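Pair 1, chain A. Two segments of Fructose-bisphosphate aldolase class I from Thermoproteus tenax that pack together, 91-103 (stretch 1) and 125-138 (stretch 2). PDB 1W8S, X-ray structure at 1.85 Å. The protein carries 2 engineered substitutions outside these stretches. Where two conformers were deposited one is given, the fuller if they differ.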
# COMPACT_ATOMS: atom_id res chain seq x y z
N VAL A 91 15.34 -2.45 2.89
CA VAL A 91 14.43 -2.42 1.77
C VAL A 91 15.02 -1.51 0.70
O VAL A 91 15.60 -0.48 1.00
CB VAL A 91 13.03 -1.97 2.22
CG1 VAL A 91 13.03 -0.52 2.60
CG2 VAL A 91 11.98 -2.27 1.15
N SER A 92 14.88 -1.92 -0.54
CA SER A 92 15.41 -1.16 -1.69
C SER A 92 14.35 -1.24 -2.80
O SER A 92 14.06 -2.33 -3.27
CB SER A 92 16.71 -1.78 -2.16
OG SER A 92 17.34 -0.99 -3.18
N VAL A 93 13.73 -0.10 -3.15
CA VAL A 93 12.67 -0.10 -4.15
C VAL A 93 13.15 0.48 -5.48
O VAL A 93 14.10 1.25 -5.54
CB VAL A 93 11.43 0.68 -3.69
CG1 VAL A 93 10.85 0.11 -2.45
CG2 VAL A 93 11.75 2.12 -3.50
N ALA A 94 12.47 0.11 -6.55
CA ALA A 94 12.84 0.55 -7.87
C ALA A 94 12.67 2.04 -8.01
O ALA A 94 11.66 2.60 -7.58
CB ALA A 94 11.98 -0.17 -8.93
N ASN A 95 13.67 2.69 -8.57
CA ASN A 95 13.57 4.10 -8.94
C ASN A 95 13.53 4.28 -10.46
O ASN A 95 13.58 5.42 -10.96
CB ASN A 95 14.74 4.92 -8.36
CG ASN A 95 16.07 4.42 -8.79
OD1 ASN A 95 16.44 4.53 -9.96
ND2 ASN A 95 16.83 3.86 -7.85
N CYS A 96 13.46 3.17 -11.16
CA CYS A 96 13.50 3.09 -12.63
C CYS A 96 12.75 1.86 -13.07
O CYS A 96 12.79 0.84 -12.37
CB CYS A 96 14.96 2.97 -13.09
SG CYS A 96 15.26 3.20 -14.86
N SER A 97 12.12 1.94 -14.24
CA SER A 97 11.45 0.80 -14.87
C SER A 97 12.37 0.13 -15.85
O SER A 97 13.37 0.74 -16.31
CB SER A 97 10.21 1.23 -15.64
OG SER A 97 10.49 2.15 -16.66
N VAL A 98 12.05 -1.10 -16.20
CA VAL A 98 12.78 -1.80 -17.24
C VAL A 98 12.64 -1.07 -18.56
O VAL A 98 13.59 -0.99 -19.31
CB VAL A 98 12.27 -3.24 -17.38
CG1 VAL A 98 12.81 -3.91 -18.62
CG2 VAL A 98 12.61 -4.02 -16.11
N GLU A 99 11.45 -0.55 -18.86
CA GLU A 99 11.27 0.15 -20.14
C GLU A 99 12.23 1.36 -20.23
O GLU A 99 12.84 1.62 -21.28
CB GLU A 99 9.80 0.58 -20.32
CG GLU A 99 9.57 1.44 -21.55
CD GLU A 99 8.11 1.81 -21.83
OE1 GLU A 99 7.21 1.15 -21.30
OE2 GLU A 99 7.92 2.71 -22.64
N GLU A 100 12.38 2.10 -19.13
CA GLU A 100 13.26 3.26 -19.13
C GLU A 100 14.72 2.81 -19.25
O GLU A 100 15.52 3.48 -19.90
CB GLU A 100 13.08 4.09 -17.87
CG GLU A 100 11.77 4.83 -17.81
CD GLU A 100 11.47 5.35 -16.44
OE1 GLU A 100 11.15 4.53 -15.56
OE2 GLU A 100 11.60 6.57 -16.23
N ALA A 101 15.06 1.69 -18.64
CA ALA A 101 16.41 1.10 -18.77
C ALA A 101 16.78 0.81 -20.22
O ALA A 101 17.91 1.07 -20.66
CB ALA A 101 16.52 -0.14 -17.93
N VAL A 102 15.83 0.23 -20.96
CA VAL A 102 15.99 0.02 -22.36
C VAL A 102 16.29 1.33 -23.06
O VAL A 102 17.27 1.40 -23.82
CB VAL A 102 14.75 -0.65 -22.96
CG1 VAL A 102 14.82 -0.64 -24.47
CG2 VAL A 102 14.70 -2.10 -22.44
N SER A 103 15.50 2.36 -22.79
CA SER A 103 15.75 3.69 -23.37
C SER A 103 17.14 4.30 -23.01
O SER A 103 17.71 5.06 -23.80
CB SER A 103 14.64 4.68 -22.99
OG SER A 103 14.88 5.97 -23.56
N GLU A 125 7.57 -8.81 -4.21
CA GLU A 125 6.45 -8.28 -4.97
C GLU A 125 6.87 -7.41 -6.19
O GLU A 125 6.38 -7.58 -7.33
CB GLU A 125 5.53 -7.51 -4.02
CG GLU A 125 4.40 -6.77 -4.69
CD GLU A 125 3.44 -6.11 -3.70
OE1 GLU A 125 3.54 -6.35 -2.46
OE2 GLU A 125 2.58 -5.34 -4.21
N GLU A 126 7.78 -6.47 -5.95
CA GLU A 126 8.29 -5.62 -7.01
C GLU A 126 9.12 -6.39 -8.02
O GLU A 126 8.97 -6.22 -9.26
CB GLU A 126 9.10 -4.49 -6.42
CG GLU A 126 9.52 -3.47 -7.45
CD GLU A 126 9.93 -2.19 -6.77
OE1 GLU A 126 10.97 -2.23 -6.08
OE2 GLU A 126 9.19 -1.18 -6.88
N LEU A 127 9.98 -7.28 -7.54
CA LEU A 127 10.77 -8.09 -8.43
C LEU A 127 9.89 -8.86 -9.41
O LEU A 127 10.26 -9.06 -10.56
CB LEU A 127 11.64 -9.05 -7.63
CG LEU A 127 12.61 -9.91 -8.41
CD1 LEU A 127 13.47 -9.02 -9.32
CD2 LEU A 127 13.48 -10.71 -7.48
N ALA A 128 8.72 -9.29 -8.97
CA ALA A 128 7.81 -10.01 -9.85
C ALA A 128 7.44 -9.17 -11.06
O ALA A 128 7.36 -9.69 -12.16
CB ALA A 128 6.56 -10.40 -9.14
N ARG A 129 7.23 -7.89 -10.83
CA ARG A 129 6.88 -7.00 -11.92
C ARG A 129 8.09 -6.71 -12.81
O ARG A 129 7.97 -6.61 -14.05
CB ARG A 129 6.29 -5.69 -11.37
CG ARG A 129 4.95 -5.89 -10.60
CD ARG A 129 4.21 -4.57 -10.30
NE ARG A 129 4.83 -3.85 -9.19
CZ ARG A 129 4.54 -3.99 -7.90
NH1 ARG A 129 3.60 -4.85 -7.50
NH2 ARG A 129 5.20 -3.27 -6.97
N ILE A 130 9.25 -6.58 -12.19
CA ILE A 130 10.47 -6.31 -12.91
C ILE A 130 10.87 -7.53 -13.78
O ILE A 130 11.21 -7.39 -14.95
CB ILE A 130 11.55 -5.91 -11.94
CG1 ILE A 130 11.30 -4.47 -11.44
CG2 ILE A 130 12.91 -6.09 -12.56
CD1 ILE A 130 12.01 -4.24 -10.23
N LYS A 131 10.78 -8.72 -13.21
CA LYS A 131 10.99 -9.97 -13.95
C LYS A 131 10.08 -10.10 -15.19
O LYS A 131 10.55 -10.36 -16.30
CB LYS A 131 10.80 -11.17 -13.01
CG LYS A 131 10.84 -12.56 -13.68
CD LYS A 131 12.10 -12.84 -14.46
CE LYS A 131 12.06 -14.29 -15.04
NZ LYS A 131 13.31 -14.69 -15.81
N ARG A 132 8.79 -9.84 -15.03
CA ARG A 132 7.84 -9.89 -16.15
C ARG A 132 8.25 -8.87 -17.25
O ARG A 132 8.17 -9.16 -18.44
CB ARG A 132 6.44 -9.59 -15.65
CG ARG A 132 5.33 -9.65 -16.67
CD ARG A 132 3.97 -9.46 -16.00
NE ARG A 132 2.91 -10.15 -16.73
CZ ARG A 132 1.67 -10.34 -16.25
NH1 ARG A 132 1.31 -9.87 -15.06
NH2 ARG A 132 0.78 -10.96 -16.98
N ASP A 133 8.68 -7.70 -16.82
CA ASP A 133 9.09 -6.66 -17.76
C ASP A 133 10.42 -7.02 -18.43
O ASP A 133 10.61 -6.77 -19.61
CB ASP A 133 9.22 -5.33 -17.05
CG ASP A 133 7.94 -4.57 -16.97
OD1 ASP A 133 6.95 -4.92 -17.67
OD2 ASP A 133 7.88 -3.52 -16.28
N ALA A 134 11.34 -7.65 -17.70
CA ALA A 134 12.61 -8.13 -18.29
C ALA A 134 12.39 -9.11 -19.44
O ALA A 134 13.04 -9.01 -20.49
CB ALA A 134 13.52 -8.74 -17.21
N VAL A 135 11.45 -10.03 -19.25
CA VAL A 135 11.08 -11.01 -20.26
C VAL A 135 10.45 -10.30 -21.44
O VAL A 135 10.76 -10.59 -22.59
CB VAL A 135 10.14 -12.10 -19.67
CG1 VAL A 135 9.55 -13.01 -20.76
CG2 VAL A 135 10.89 -12.91 -18.62
N LYS A 136 9.57 -9.34 -21.17
CA LYS A 136 8.86 -8.62 -22.24
C LYS A 136 9.85 -7.85 -23.15
O LYS A 136 9.69 -7.80 -24.37
CB LYS A 136 7.86 -7.64 -21.60
CG LYS A 136 7.23 -6.64 -22.53
CD LYS A 136 6.13 -5.86 -21.75
CE LYS A 136 5.61 -4.67 -22.50
NZ LYS A 136 4.65 -3.85 -21.71
N PHE A 137 10.81 -7.18 -22.52
CA PHE A 137 11.79 -6.34 -23.22
C PHE A 137 13.06 -7.12 -23.61
O PHE A 137 13.96 -6.55 -24.20
CB PHE A 137 12.12 -5.12 -22.36
CG PHE A 137 11.02 -4.08 -22.34
CD1 PHE A 137 10.92 -3.17 -23.38
CD2 PHE A 137 10.05 -4.03 -21.32
CE1 PHE A 137 9.92 -2.22 -23.38
CE2 PHE A 137 9.04 -3.08 -21.33
CZ PHE A 137 8.96 -2.18 -22.37
N ASP A 138 13.09 -8.42 -23.29
CA ASP A 138 14.24 -9.32 -23.58
C ASP A 138 15.55 -8.73 -23.05
O ASP A 138 16.55 -8.68 -23.76
CB ASP A 138 14.32 -9.58 -25.10
CG ASP A 138 14.97 -10.91 -25.45
OD1 ASP A 138 14.60 -11.97 -24.88
OD2 ASP A 138 15.86 -10.99 -26.31
O HOH W 1 9.37 1.39 -6.90
O HOH W 2 9.95 -2.41 -14.64
O HOH W 3 8.93 -1.28 -17.63

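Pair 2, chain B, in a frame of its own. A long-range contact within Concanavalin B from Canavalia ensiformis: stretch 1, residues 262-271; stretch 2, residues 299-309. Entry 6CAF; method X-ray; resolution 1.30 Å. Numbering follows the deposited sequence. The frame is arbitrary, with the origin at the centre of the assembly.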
# COMPACT_ATOMS: atom_id res chain seq x y z
N GLY B 262 2.29 -11.22 -14.25
CA GLY B 262 2.64 -11.31 -12.86
C GLY B 262 1.63 -11.98 -11.96
O GLY B 262 1.90 -12.19 -10.80
N TYR B 263 0.44 -12.30 -12.45
CA TYR B 263 -0.50 -13.00 -11.62
C TYR B 263 0.03 -14.35 -11.18
O TYR B 263 0.55 -15.14 -11.99
CB TYR B 263 -1.84 -13.19 -12.37
CG TYR B 263 -2.88 -13.99 -11.60
CD1 TYR B 263 -3.57 -13.43 -10.55
CD2 TYR B 263 -3.10 -15.32 -11.88
CE1 TYR B 263 -4.49 -14.15 -9.84
CE2 TYR B 263 -4.00 -16.06 -11.16
CZ TYR B 263 -4.71 -15.46 -10.14
OH TYR B 263 -5.62 -16.19 -9.41
N ILE B 264 -0.13 -14.63 -9.89
CA ILE B 264 0.32 -15.88 -9.31
C ILE B 264 -0.90 -16.61 -8.74
O ILE B 264 -1.51 -16.16 -7.79
CB ILE B 264 1.36 -15.69 -8.17
CG1 ILE B 264 2.45 -14.69 -8.54
CG2 ILE B 264 1.93 -17.04 -7.80
CD1 ILE B 264 3.54 -14.53 -7.54
N PRO B 265 -1.27 -17.73 -9.32
CA PRO B 265 -2.37 -18.45 -8.71
C PRO B 265 -2.12 -18.76 -7.26
O PRO B 265 -0.98 -19.06 -6.89
CB PRO B 265 -2.45 -19.73 -9.54
CG PRO B 265 -1.86 -19.38 -10.87
CD PRO B 265 -0.77 -18.40 -10.53
N PRO B 266 -3.17 -18.67 -6.41
CA PRO B 266 -2.93 -18.89 -4.99
C PRO B 266 -2.18 -20.18 -4.66
O PRO B 266 -1.29 -20.16 -3.79
CB PRO B 266 -4.33 -18.87 -4.39
CG PRO B 266 -5.06 -17.90 -5.26
CD PRO B 266 -4.52 -18.13 -6.66
N SER B 267 -2.52 -21.29 -5.32
CA SER B 267 -1.82 -22.53 -4.97
C SER B 267 -0.32 -22.44 -5.33
O SER B 267 0.54 -23.01 -4.64
CB SER B 267 -2.46 -23.71 -5.69
OG SER B 267 -2.26 -23.61 -7.09
N ALA B 268 -0.02 -21.73 -6.41
CA ALA B 268 1.39 -21.54 -6.81
C ALA B 268 2.10 -20.59 -5.84
O ALA B 268 3.27 -20.78 -5.52
CB ALA B 268 1.48 -20.99 -8.21
N LEU B 269 1.40 -19.57 -5.38
CA LEU B 269 2.02 -18.65 -4.43
C LEU B 269 2.44 -19.42 -3.18
O LEU B 269 3.59 -19.33 -2.70
CB LEU B 269 1.05 -17.52 -4.08
CG LEU B 269 1.60 -16.51 -3.08
CD1 LEU B 269 2.81 -15.79 -3.63
CD2 LEU B 269 0.54 -15.50 -2.67
N ILE B 270 1.52 -20.22 -2.65
CA ILE B 270 1.77 -20.95 -1.42
C ILE B 270 2.79 -22.06 -1.58
O ILE B 270 3.66 -22.26 -0.74
CB ILE B 270 0.46 -21.53 -0.89
CG1 ILE B 270 -0.45 -20.40 -0.46
CG2 ILE B 270 0.70 -22.55 0.22
CD1 ILE B 270 0.05 -19.65 0.75
N GLY B 271 2.69 -22.78 -2.68
CA GLY B 271 3.52 -23.96 -2.86
C GLY B 271 4.83 -23.75 -3.60
O GLY B 271 5.83 -24.42 -3.32
N GLY B 299 -11.71 -14.57 -5.22
CA GLY B 299 -11.53 -15.27 -3.97
C GLY B 299 -10.08 -15.45 -3.56
O GLY B 299 -9.78 -16.31 -2.74
N TYR B 300 -9.19 -14.60 -4.07
CA TYR B 300 -7.76 -14.79 -3.87
C TYR B 300 -7.38 -14.86 -2.38
O TYR B 300 -6.81 -15.84 -1.91
CB TYR B 300 -6.99 -13.66 -4.59
CG TYR B 300 -5.53 -13.96 -4.83
CD1 TYR B 300 -4.61 -13.94 -3.80
CD2 TYR B 300 -5.09 -14.27 -6.06
CE1 TYR B 300 -3.27 -14.24 -4.04
CE2 TYR B 300 -3.76 -14.54 -6.32
CZ TYR B 300 -2.85 -14.53 -5.31
OH TYR B 300 -1.53 -14.79 -5.58
N SER B 301 -7.68 -13.81 -1.62
CA SER B 301 -7.29 -13.82 -0.23
C SER B 301 -8.00 -14.90 0.56
O SER B 301 -7.42 -15.47 1.47
CB SER B 301 -7.47 -12.45 0.43
OG SER B 301 -8.82 -12.00 0.39
N THR B 302 -9.26 -15.18 0.23
CA THR B 302 -9.96 -16.24 0.92
C THR B 302 -9.22 -17.56 0.78
O THR B 302 -9.08 -18.34 1.74
CB THR B 302 -11.39 -16.31 0.39
OG1 THR B 302 -12.07 -15.13 0.84
CG2 THR B 302 -12.10 -17.51 0.92
N ASN B 303 -8.75 -17.85 -0.43
CA ASN B 303 -8.02 -19.08 -0.67
C ASN B 303 -6.68 -19.20 -0.05
O ASN B 303 -6.25 -20.18 0.52
CB ASN B 303 -7.96 -19.36 -2.15
CG ASN B 303 -9.27 -19.86 -2.67
OD1 ASN B 303 -9.89 -20.73 -2.07
ND2 ASN B 303 -9.70 -19.33 -3.77
N ILE B 304 -6.04 -18.02 -0.02
CA ILE B 304 -4.74 -17.91 0.64
C ILE B 304 -4.88 -18.24 2.13
O ILE B 304 -4.13 -19.01 2.71
CB ILE B 304 -4.09 -16.52 0.53
CG1 ILE B 304 -3.60 -16.25 -0.88
CG2 ILE B 304 -2.91 -16.34 1.48
CD1 ILE B 304 -2.61 -17.25 -1.40
N ILE B 305 -5.85 -17.61 2.77
CA ILE B 305 -6.09 -17.82 4.17
C ILE B 305 -6.41 -19.28 4.46
O ILE B 305 -5.94 -19.84 5.44
CB ILE B 305 -7.19 -16.88 4.64
CG1 ILE B 305 -6.64 -15.48 4.63
CG2 ILE B 305 -7.69 -17.26 6.02
CD1 ILE B 305 -7.73 -14.46 4.69
N ARG B 306 -7.18 -19.91 3.59
CA ARG B 306 -7.51 -21.32 3.79
C ARG B 306 -6.27 -22.21 3.81
O ARG B 306 -6.14 -23.13 4.62
CB ARG B 306 -8.52 -21.77 2.72
CG ARG B 306 -8.84 -23.24 2.83
CD ARG B 306 -10.17 -23.60 2.19
NE ARG B 306 -10.15 -25.01 1.85
CZ ARG B 306 -10.20 -25.49 0.61
NH1 ARG B 306 -10.13 -26.79 0.44
NH2 ARG B 306 -10.30 -24.67 -0.43
N TYR B 307 -5.34 -21.93 2.93
CA TYR B 307 -4.17 -22.78 2.87
C TYR B 307 -3.13 -22.46 3.92
O TYR B 307 -2.95 -23.18 4.90
CB TYR B 307 -3.67 -22.82 1.43
CG TYR B 307 -4.71 -23.62 0.69
CD1 TYR B 307 -4.91 -24.96 1.00
CD2 TYR B 307 -5.63 -23.00 -0.12
CE1 TYR B 307 -5.92 -25.68 0.42
CE2 TYR B 307 -6.67 -23.70 -0.68
CZ TYR B 307 -6.80 -25.05 -0.42
OH TYR B 307 -7.81 -25.78 -1.00
N LEU B 308 -2.46 -21.36 3.73
CA LEU B 308 -1.43 -20.95 4.67
C LEU B 308 -1.99 -20.92 6.08
O LEU B 308 -1.31 -21.29 7.04
CB LEU B 308 -0.83 -19.61 4.27
CG LEU B 308 -1.72 -18.36 4.15
CD1 LEU B 308 -2.05 -17.73 5.49
CD2 LEU B 308 -1.01 -17.35 3.26
N ASN B 309 -3.25 -20.51 6.21
CA ASN B 309 -3.94 -20.55 7.50
C ASN B 309 -4.61 -21.91 7.69
O ASN B 309 -5.35 -22.37 6.82
CB ASN B 309 -5.00 -19.43 7.59
CG ASN B 309 -5.54 -19.24 9.00
OD1 ASN B 309 -4.78 -18.96 9.93
ND2 ASN B 309 -6.85 -19.39 9.16
O HOH W 4 -1.07 -12.77 -7.93

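The sharpest difference lies at the matched positions I130(A) and Y300(B). In pair 1, the side chain of I130(A) is aliphatic and makes apolar contacts, such as its CG2 to V98(A) CG2 at 4.1 Å. In pair 2, Y300(B) brings the end of its ring close to the first stretch and ends in a polar atom. Its OH donates a hydrogen bond to I264(B) O at 2.6 Å. A water adds a second link, donating to Y300(B) OH and accepting from I264(B) N.

The backbone frame is common to both. A loop leads into a helix, which packs on a second helix running in roughly the same direction. The axes approach to 9.9 Å at 42° in pair 1 and to 9.7 Å at 38° in pair 2. The 14 central residues superpose with an RMSD of 0.9 Å. The buried surface is also similar, 439 and 417 Å².

The first helical residue is V98(A) in pair 1 and P266(B) in pair 2. V98(A) acts as a knob among I130(A), D133(A), A134(A) and F137(A). P266(B) meets the matched positions differently. Its CG lies over one face of the Y300(B) ring, 3.8 Å from the centroid, and its CB reaches I304(B) CD1 at 3.8 Å.

I304(B) matches A134(A). A134(A) CB comes no nearer to stretch 1 than 4.9 Å, at V98(A) CG2. The longer isoleucine reaches L269(B), CD1 to CD2 at 3.8 Å, and I270(B), CD1 to CG1 at 3.9 Å. L269(B) matches A101(A), which makes no contact across. Pair 2 thus fills with longer side chains a region where pair 1 has two alanines.

Pair 1 relies more on F137(A). E99(A) CA sits over one face of its ring, 4.2 Å from the centroid. V102(A) CG2 approaches F137(A) CB at 4.0 Å. The match in pair 2, Y307(B), starts toward stretch 1, but its end leads away. Its CB lies 4.4 Å from I270(B) CG1, and I270(B) matches V102(A).

The residue before the helix also differs. S97(A) caps it: its OG accepts from E100(A) N at 3.1 Å. P265(B) has no side-chain hydroxyl to do this.

D133(A) matches N303(B). D133(A) OD2 accepts from two waters, which in turn accept from V98(A) N and E99(A) N. N303(B) CB lies 4.3 Å from P266(B) CB. P266(B), matching V98(A), has no backbone N-H, so the V98(A) N to water link has no equivalent there.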